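Local atomic coordinates of transcription factor MBP1 (Magnaporthe oryzae, PDB entry 4UX5), a protein that binds DNA through an N-terminal winged helix-turn-helix domain and probably activates transcription by RNA polymerase II, with a role in sporulation. Residues 27-32 and 37-42; 104-107 and 112-115. All coordinates share one frame; numbering follows the deposited sequence.

Overall arrangement
Both contacts lie in the DNA-binding domain, and contact 1 closes along the chain before contact 2 opens. Contact 1 pairs two strands of a three-stranded antiparallel sheet. Contact 2 joins the loop after helix 93-102 to the short helix 110-114. Their centres are 11 Å apart, and they touch directly. R40 NH2 probably hydrogen-bonds to I112 O and to F115 O, at 2.8 Å each, which would tie an arginine of the sheet to the C-terminal end of helix 110-114 and the residue after it. The rings of Y28 and F115 meet edge-to-face. The nearest atom of contact 1 is about 5 Å from the bound DNA, and that of contact 2 about 15 Å.

Contact 1. Residues 27-32 and 37-42; sequences VYEYQF and HVMRRR
Y28 and R40 form a hydrogen-bonded antiparallel pair, and so do Y30 and V38. Y28 N donates to R40 O, and R40 N returns a nearly straight bond to Y28 O. In the second pair Y30 N to V38 O and V38 N to Y30 O are both 3.1 Å. Between these pairs the CA-H of M39 points at Y28 O; beyond the second, that of H37 points at Y30 O.

The charged end of R42 turns back over Y28. Its guanidinium lies flat on the ring, with planes at 27° and centres 4.6 Å apart, a cation-pi stack. CE1 of the tyrosine sits over the middle of the guanidinium. A bend at chi3 (-22°) brings the group there, and R42 NH2 also makes a weak bond to V27 O. R40 meets the same ring differently. Its CD comes to the ring edge at Y28 CD2, with the guanidinium plane steeply inclined to the ring. Its NH2 is bound by I112 O and F115 O.

On the face of V27, E29 and M39, the E29 chain is extended. OE2 reaches H37 CB at 3.5 Å, and Q31 NE2 bonds to OE2 from above the carboxylate plane. OE1 is held by the hydroxyl of Y22 and touches M39 CE. H37 ND1 bonds to K35 O.

Apolar contacts add to the pairing. F32 CE1 meets V38 CG2 at 4.1 Å, near the plane of the phenyl ring. V27 CG1 rests on R41 CG.

The arrangement is a beta hairpin of strands 25-32 and 36-41, within the three-stranded antiparallel sheet of this winged helix-turn-helix DNA-binding domain.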
ATOM      1  N   VAL A  27     -12.426   1.982 -15.809  1.00 37.56           N
ATOM      2  CA  VAL A  27     -11.788   0.730 -16.200  1.00 37.48           C
ATOM      3  C   VAL A  27     -12.678  -0.088 -17.124  1.00 37.25           C
ATOM      4  O   VAL A  27     -13.889   0.126 -17.193  1.00 38.27           O
ATOM      5  CB  VAL A  27     -11.435  -0.148 -14.977  1.00 39.50           C
ATOM      6  CG1 VAL A  27     -10.430   0.554 -14.071  1.00 42.27           C
ATOM      7  CG2 VAL A  27     -12.695  -0.522 -14.208  1.00 40.26           C
ATOM      8  N   TYR A  28     -12.061  -1.019 -17.845  1.00 35.26           N
ATOM      9  CA  TYR A  28     -12.799  -2.077 -18.515  1.00 32.97           C
ATOM     10  C   TYR A  28     -12.757  -3.295 -17.609  1.00 32.59           C
ATOM     11  O   TYR A  28     -11.706  -3.625 -17.057  1.00 30.50           O
ATOM     12  CB  TYR A  28     -12.204  -2.400 -19.886  1.00 33.91           C
ATOM     13  CG  TYR A  28     -12.143  -1.221 -20.830  1.00 35.99           C
ATOM     14  CD1 TYR A  28     -13.304  -0.590 -21.258  1.00 39.29           C
ATOM     15  CD2 TYR A  28     -10.926  -0.749 -21.304  1.00 37.87           C
ATOM     16  CE1 TYR A  28     -13.254   0.488 -22.121  1.00 40.98           C
ATOM     17  CE2 TYR A  28     -10.866   0.327 -22.172  1.00 40.09           C
ATOM     18  CZ  TYR A  28     -12.032   0.940 -22.577  1.00 42.15           C
ATOM     19  OH  TYR A  28     -11.976   2.011 -23.439  1.00 47.08           O
ATOM     20  N   GLU A  29     -13.896  -3.954 -17.435  1.00 35.94           N
ATOM     21  CA  GLU A  29     -13.956  -5.112 -16.554  1.00 38.45           C
ATOM     22  C   GLU A  29     -14.543  -6.330 -17.256  1.00 38.78           C
ATOM     23  O   GLU A  29     -15.690  -6.313 -17.700  1.00 32.92           O
ATOM     24  CB  GLU A  29     -14.769  -4.789 -15.300  1.00 43.32           C
ATOM     25  CG  GLU A  29     -14.836  -5.931 -14.296  1.00 50.06           C
ATOM     26  CD  GLU A  29     -15.479  -5.520 -12.985  1.00 56.76           C
ATOM     27  OE1 GLU A  29     -15.680  -4.305 -12.773  1.00 58.18           O
ATOM     28  OE2 GLU A  29     -15.785  -6.412 -12.166  1.00 60.20           O
ATOM     29  N   TYR A  30     -13.741  -7.384 -17.355  1.00 35.76           N
ATOM     30  CA  TYR A  30     -14.192  -8.651 -17.914  1.00 33.81           C
ATOM     31  C   TYR A  30     -14.707  -9.550 -16.803  1.00 36.04           C
ATOM     32  O   TYR A  30     -13.954  -9.930 -15.908  1.00 35.95           O
ATOM     33  CB  TYR A  30     -13.060  -9.344 -18.676  1.00 33.41           C
ATOM     34  CG  TYR A  30     -13.421 -10.714 -19.212  1.00 37.09           C
ATOM     35  CD1 TYR A  30     -14.519 -10.887 -20.045  1.00 38.76           C
ATOM     36  CD2 TYR A  30     -12.658 -11.831 -18.895  1.00 33.55           C
ATOM     37  CE1 TYR A  30     -14.851 -12.135 -20.542  1.00 41.77           C
ATOM     38  CE2 TYR A  30     -12.983 -13.084 -19.391  1.00 40.93           C
ATOM     39  CZ  TYR A  30     -14.078 -13.227 -20.211  1.00 43.23           C
ATOM     40  OH  TYR A  30     -14.408 -14.468 -20.704  1.00 53.18           O
ATOM     41  N   GLN A  31     -15.991  -9.885 -16.855  1.00 38.41           N
ATOM     42  CA  GLN A  31     -16.587 -10.736 -15.832  1.00 42.07           C
ATOM     43  C   GLN A  31     -16.852 -12.139 -16.364  1.00 46.37           C
ATOM     44  O   GLN A  31     -17.200 -12.319 -17.529  1.00 46.94           O
ATOM     45  CB  GLN A  31     -17.876 -10.107 -15.301  1.00 39.65           C
ATOM     46  CG  GLN A  31     -17.643  -8.782 -14.590  1.00 52.53           C
ATOM     47  CD  GLN A  31     -18.890  -8.251 -13.910  1.00 52.51           C
ATOM     48  OE1 GLN A  31     -19.995  -8.743 -14.139  1.00 57.82           O
ATOM     49  NE2 GLN A  31     -18.716  -7.241 -13.064  1.00 46.70           N
ATOM     50  N   PHE A  32     -16.678 -13.126 -15.492  1.00 47.28           N
ATOM     51  CA  PHE A  32     -16.790 -14.534 -15.851  1.00 47.90           C
ATOM     52  C   PHE A  32     -16.798 -15.346 -14.566  1.00 53.38           C
ATOM     53  O   PHE A  32     -16.056 -15.034 -13.640  1.00 53.03           O
ATOM     54  CB  PHE A  32     -15.635 -14.963 -16.757  1.00 47.02           C
ATOM     55  CG  PHE A  32     -14.275 -14.797 -16.132  1.00 46.56           C
ATOM     56  CD1 PHE A  32     -13.684 -13.545 -16.042  1.00 45.27           C
ATOM     57  CD2 PHE A  32     -13.588 -15.893 -15.634  1.00 48.24           C
ATOM     58  CE1 PHE A  32     -12.436 -13.388 -15.468  1.00 43.31           C
ATOM     59  CE2 PHE A  32     -12.338 -15.742 -15.060  1.00 47.70           C
ATOM     60  CZ  PHE A  32     -11.763 -14.488 -14.976  1.00 44.32           C
ATOM     61  N   HIS A  37     -13.249 -11.648 -12.043  1.00 44.80           N
ATOM     62  CA  HIS A  37     -13.105 -10.460 -12.874  1.00 41.74           C
ATOM     63  C   HIS A  37     -11.644 -10.095 -13.107  1.00 38.12           C
ATOM     64  O   HIS A  37     -10.768 -10.432 -12.310  1.00 37.48           O
ATOM     65  CB  HIS A  37     -13.844  -9.275 -12.240  1.00 40.02           C
ATOM     66  CG  HIS A  37     -13.550  -9.090 -10.785  1.00 40.35           C
ATOM     67  ND1 HIS A  37     -14.202  -9.799  -9.799  1.00 43.42           N
ATOM     68  CD2 HIS A  37     -12.675  -8.277 -10.147  1.00 41.03           C
ATOM     69  CE1 HIS A  37     -13.740  -9.431  -8.617  1.00 44.78           C
ATOM     70  NE2 HIS A  37     -12.813  -8.508  -8.801  1.00 44.65           N
ATOM     71  N   VAL A  38     -11.392  -9.415 -14.219  1.00 29.43           N
ATOM     72  CA  VAL A  38     -10.083  -8.842 -14.501  1.00 32.14           C
ATOM     73  C   VAL A  38     -10.281  -7.418 -15.003  1.00 29.37           C
ATOM     74  O   VAL A  38     -11.025  -7.190 -15.956  1.00 33.61           O
ATOM     75  CB  VAL A  38      -9.297  -9.658 -15.549  1.00 33.43           C
ATOM     76  CG1 VAL A  38      -7.987  -8.963 -15.889  1.00 32.99           C
ATOM     77  CG2 VAL A  38      -9.036 -11.073 -15.046  1.00 34.09           C
ATOM     78  N   MET A  39      -9.625  -6.459 -14.359  1.00 28.74           N
ATOM     79  CA  MET A  39      -9.815  -5.055 -14.703  1.00 28.09           C
ATOM     80  C   MET A  39      -8.687  -4.513 -15.568  1.00 29.58           C
ATOM     81  O   MET A  39      -7.513  -4.795 -15.327  1.00 26.96           O
ATOM     82  CB  MET A  39      -9.939  -4.204 -13.436  1.00 25.13           C
ATOM     83  CG  MET A  39     -11.117  -4.563 -12.553  1.00 27.57           C
ATOM     84  SD  MET A  39     -11.333  -3.394 -11.199  1.00 34.65           S
ATOM     85  CE  MET A  39     -12.620  -4.209 -10.255  1.00 32.44           C
ATOM     86  N   ARG A  40      -9.061  -3.735 -16.580  1.00 31.17           N
ATOM     87  CA  ARG A  40      -8.099  -3.019 -17.406  1.00 33.60           C
ATOM     88  C   ARG A  40      -8.404  -1.526 -17.335  1.00 22.85           C
ATOM     89  O   ARG A  40      -9.537  -1.111 -17.573  1.00 23.61           O
ATOM     90  CB  ARG A  40      -8.146  -3.509 -18.857  1.00 36.79           C
ATOM     91  CG  ARG A  40      -6.979  -3.027 -19.704  1.00 36.18           C
ATOM     92  CD  ARG A  40      -7.425  -2.540 -21.076  1.00 39.49           C
ATOM     93  NE  ARG A  40      -7.750  -3.632 -21.990  1.00 40.05           N
ATOM     94  CZ  ARG A  40      -7.950  -3.476 -23.295  1.00 43.02           C
ATOM     95  NH1 ARG A  40      -7.854  -2.272 -23.843  1.00 42.15           N
ATOM     96  NH2 ARG A  40      -8.241  -4.523 -24.055  1.00 44.25           N
ATOM     97  N   ARG A  41      -7.401  -0.721 -16.995  1.00 35.05           N
ATOM     98  CA  ARG A  41      -7.596   0.723 -16.895  1.00 35.02           C
ATOM     99  C   ARG A  41      -7.827   1.355 -18.263  1.00 35.69           C
ATOM    100  O   ARG A  41      -7.235   0.938 -19.255  1.00 40.21           O
ATOM    101  CB  ARG A  41      -6.401   1.383 -16.215  1.00 38.17           C
ATOM    102  CG  ARG A  41      -6.565   1.568 -14.722  1.00 39.03           C
ATOM    103  CD  ARG A  41      -5.762   2.763 -14.247  1.00 41.08           C
ATOM    104  NE  ARG A  41      -4.334   2.587 -14.486  1.00 40.41           N
ATOM    105  CZ  ARG A  41      -3.477   2.147 -13.573  1.00 38.01           C
ATOM    106  NH1 ARG A  41      -3.905   1.842 -12.355  1.00 40.79           N
ATOM    107  NH2 ARG A  41      -2.192   2.017 -13.873  1.00 32.74           N
ATOM    108  N   ARG A  42      -8.688   2.364 -18.313  1.00 40.19           N
ATOM    109  CA  ARG A  42      -9.019   3.005 -19.579  1.00 36.32           C
ATOM    110  C   ARG A  42      -7.973   4.034 -19.995  1.00 38.23           C
ATOM    111  O   ARG A  42      -7.765   4.270 -21.185  1.00 40.55           O
ATOM    112  CB  ARG A  42     -10.396   3.668 -19.498  1.00 50.33           C
ATOM    113  CG  ARG A  42     -10.915   4.180 -20.834  1.00 55.68           C
ATOM    114  CD  ARG A  42     -12.411   4.428 -20.782  1.00 59.67           C
ATOM    115  NE  ARG A  42     -13.040   3.660 -19.710  1.00 61.36           N
ATOM    116  CZ  ARG A  42     -14.325   3.325 -19.680  1.00 63.69           C
ATOM    117  NH1 ARG A  42     -15.130   3.676 -20.674  1.00 66.88           N
ATOM    118  NH2 ARG A  42     -14.805   2.630 -18.657  1.00 61.20           N
TER

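Contact 2. Residues 104-107 and 112-115; sequences NIFD and IFEF
F106 and F113 carry this contact, ring against ring. The centroids are 5.2 Å apart and the planes are inclined at 32°, an oblique aromatic pair. F106 CE1 lies 3.8 Å from F113 CG, and F106 CD1 sits over one face of the F113 ring, 3.9 Å from CD2. With CG anti to the backbone N (chi1 180°), F106 carries its ring across to the short helix, although its CB does not point there. F113 starts from a CB directed at the loop. Its CG lies anti to the carbonyl carbon (chi1 -70°), and its CB also touches F106 CE1, at 3.9 Å.

The loop begins where helix 93-102 ends in a Schellman motif, with N104 as the C-prime residue at positive phi. The chain then turns into helix 110-114, so within this KilA-N family domain the pair joins the loop to the last helix of the modelled chain. H101 stacks on F106, while L93 and A100 of helix 93-102 and I52 of helix 49-55 pack against F113. R110 forms salt bridges to both segments, from NH2 to D107 OD1 and from NH1 to E114 OE2.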
ATOM      1  N   ASN A 104      -0.301 -19.653 -18.241  1.00 54.92           N
ATOM      2  CA  ASN A 104      -1.278 -20.498 -18.927  1.00 58.52           C
ATOM      3  C   ASN A 104      -2.736 -20.089 -18.694  1.00 50.49           C
ATOM      4  O   ASN A 104      -3.557 -20.912 -18.292  1.00 53.39           O
ATOM      5  CB  ASN A 104      -1.079 -21.956 -18.494  1.00 57.27           C
ATOM      6  CG  ASN A 104      -1.660 -22.952 -19.484  1.00 64.95           C
ATOM      7  OD1 ASN A 104      -1.632 -22.732 -20.696  1.00 62.49           O
ATOM      8  ND2 ASN A 104      -2.189 -24.057 -18.969  1.00 66.28           N
ATOM      9  N   ILE A 105      -3.062 -18.826 -18.955  1.00 47.23           N
ATOM     10  CA  ILE A 105      -4.408 -18.329 -18.669  1.00 44.61           C
ATOM     11  C   ILE A 105      -4.871 -17.294 -19.699  1.00 42.26           C
ATOM     12  O   ILE A 105      -5.977 -16.758 -19.604  1.00 44.79           O
ATOM     13  CB  ILE A 105      -4.478 -17.717 -17.243  1.00 45.30           C
ATOM     14  CG1 ILE A 105      -5.922 -17.645 -16.732  1.00 41.76           C
ATOM     15  CG2 ILE A 105      -3.800 -16.352 -17.200  1.00 37.17           C
ATOM     16  CD1 ILE A 105      -6.632 -18.978 -16.710  1.00 46.68           C
ATOM     17  N   PHE A 106      -4.027 -17.027 -20.690  1.00 42.39           N
ATOM     18  CA  PHE A 106      -4.337 -16.022 -21.701  1.00 42.24           C
ATOM     19  C   PHE A 106      -5.622 -16.325 -22.474  1.00 43.10           C
ATOM     20  O   PHE A 106      -6.381 -15.415 -22.812  1.00 41.19           O
ATOM     21  CB  PHE A 106      -3.176 -15.878 -22.684  1.00 41.93           C
ATOM     22  CG  PHE A 106      -3.428 -14.862 -23.760  1.00 47.03           C
ATOM     23  CD1 PHE A 106      -3.205 -13.515 -23.523  1.00 43.04           C
ATOM     24  CD2 PHE A 106      -3.898 -15.251 -25.004  1.00 51.23           C
ATOM     25  CE1 PHE A 106      -3.441 -12.574 -24.511  1.00 37.03           C
ATOM     26  CE2 PHE A 106      -4.136 -14.317 -25.994  1.00 44.67           C
ATOM     27  CZ  PHE A 106      -3.907 -12.976 -25.747  1.00 44.71           C
ATOM     28  N   ASP A 107      -5.857 -17.601 -22.758  1.00 47.55           N
ATOM     29  CA  ASP A 107      -7.022 -18.003 -23.538  1.00 50.53           C
ATOM     30  C   ASP A 107      -8.337 -17.703 -22.821  1.00 52.59           C
ATOM     31  O   ASP A 107      -9.295 -17.237 -23.439  1.00 52.31           O
ATOM     32  CB  ASP A 107      -6.947 -19.493 -23.884  1.00 61.81           C
ATOM     33  CG  ASP A 107      -5.870 -19.798 -24.906  1.00 58.90           C
ATOM     34  OD1 ASP A 107      -5.531 -18.895 -25.702  1.00 57.49           O
ATOM     35  OD2 ASP A 107      -5.362 -20.940 -24.919  1.00 73.81           O
ATOM     36  N   ILE A 112     -10.370  -9.516 -22.462  1.00 39.46           N
ATOM     37  CA  ILE A 112      -9.893  -8.310 -21.785  1.00 37.42           C
ATOM     38  C   ILE A 112      -8.601  -7.797 -22.422  1.00 36.16           C
ATOM     39  O   ILE A 112      -8.243  -6.629 -22.268  1.00 35.13           O
ATOM     40  CB  ILE A 112      -9.673  -8.545 -20.270  1.00 33.48           C
ATOM     41  CG1 ILE A 112      -9.577  -7.209 -19.527  1.00 36.92           C
ATOM     42  CG2 ILE A 112      -8.423  -9.372 -20.016  1.00 28.81           C
ATOM     43  CD1 ILE A 112     -10.748  -6.284 -19.769  1.00 37.86           C
ATOM     44  N   PHE A 113      -7.912  -8.671 -23.151  1.00 34.22           N
ATOM     45  CA  PHE A 113      -6.678  -8.282 -23.828  1.00 34.62           C
ATOM     46  C   PHE A 113      -6.947  -7.797 -25.248  1.00 39.98           C
ATOM     47  O   PHE A 113      -6.215  -6.962 -25.779  1.00 44.62           O
ATOM     48  CB  PHE A 113      -5.685  -9.447 -23.860  1.00 36.92           C
ATOM     49  CG  PHE A 113      -5.105  -9.786 -22.519  1.00 36.97           C
ATOM     50  CD1 PHE A 113      -4.105  -9.004 -21.967  1.00 35.14           C
ATOM     51  CD2 PHE A 113      -5.554 -10.889 -21.812  1.00 38.71           C
ATOM     52  CE1 PHE A 113      -3.571  -9.309 -20.734  1.00 36.54           C
ATOM     53  CE2 PHE A 113      -5.022 -11.201 -20.577  1.00 39.62           C
ATOM     54  CZ  PHE A 113      -4.029 -10.410 -20.039  1.00 39.04           C
ATOM     55  N   GLU A 114      -8.003  -8.320 -25.859  1.00 41.52           N
ATOM     56  CA  GLU A 114      -8.279  -8.032 -27.260  1.00 47.15           C
ATOM     57  C   GLU A 114      -9.313  -6.928 -27.446  1.00 34.39           C
ATOM     58  O   GLU A 114      -9.513  -6.450 -28.562  1.00 43.63           O
ATOM     59  CB  GLU A 114      -8.740  -9.302 -27.980  1.00 50.21           C
ATOM     60  CG  GLU A 114      -7.661 -10.369 -28.102  1.00 56.13           C
ATOM     61  CD  GLU A 114      -8.005 -11.440 -29.124  1.00 67.04           C
ATOM     62  OE1 GLU A 114      -9.079 -11.343 -29.753  1.00 70.26           O
ATOM     63  OE2 GLU A 114      -7.199 -12.378 -29.300  1.00 71.48           O
ATOM     64  N   PHE A 115      -9.963  -6.519 -26.360  1.00 44.19           N
ATOM     65  CA  PHE A 115     -10.990  -5.485 -26.444  1.00 33.03           C
ATOM     66  C   PHE A 115     -10.424  -4.165 -26.948  1.00 39.20           C
ATOM     67  O   PHE A 115      -9.331  -3.753 -26.561  1.00 36.80           O
ATOM     68  CB  PHE A 115     -11.668  -5.262 -25.092  1.00 34.37           C
ATOM     69  CG  PHE A 115     -12.620  -4.096 -25.085  1.00 41.02           C
ATOM     70  CD1 PHE A 115     -13.885  -4.210 -25.640  1.00 39.10           C
ATOM     71  CD2 PHE A 115     -12.243  -2.882 -24.535  1.00 41.28           C
ATOM     72  CE1 PHE A 115     -14.758  -3.134 -25.640  1.00 44.63           C
ATOM     73  CE2 PHE A 115     -13.110  -1.808 -24.534  1.00 45.31           C
ATOM     74  CZ  PHE A 115     -14.368  -1.933 -25.085  1.00 46.69           C
TER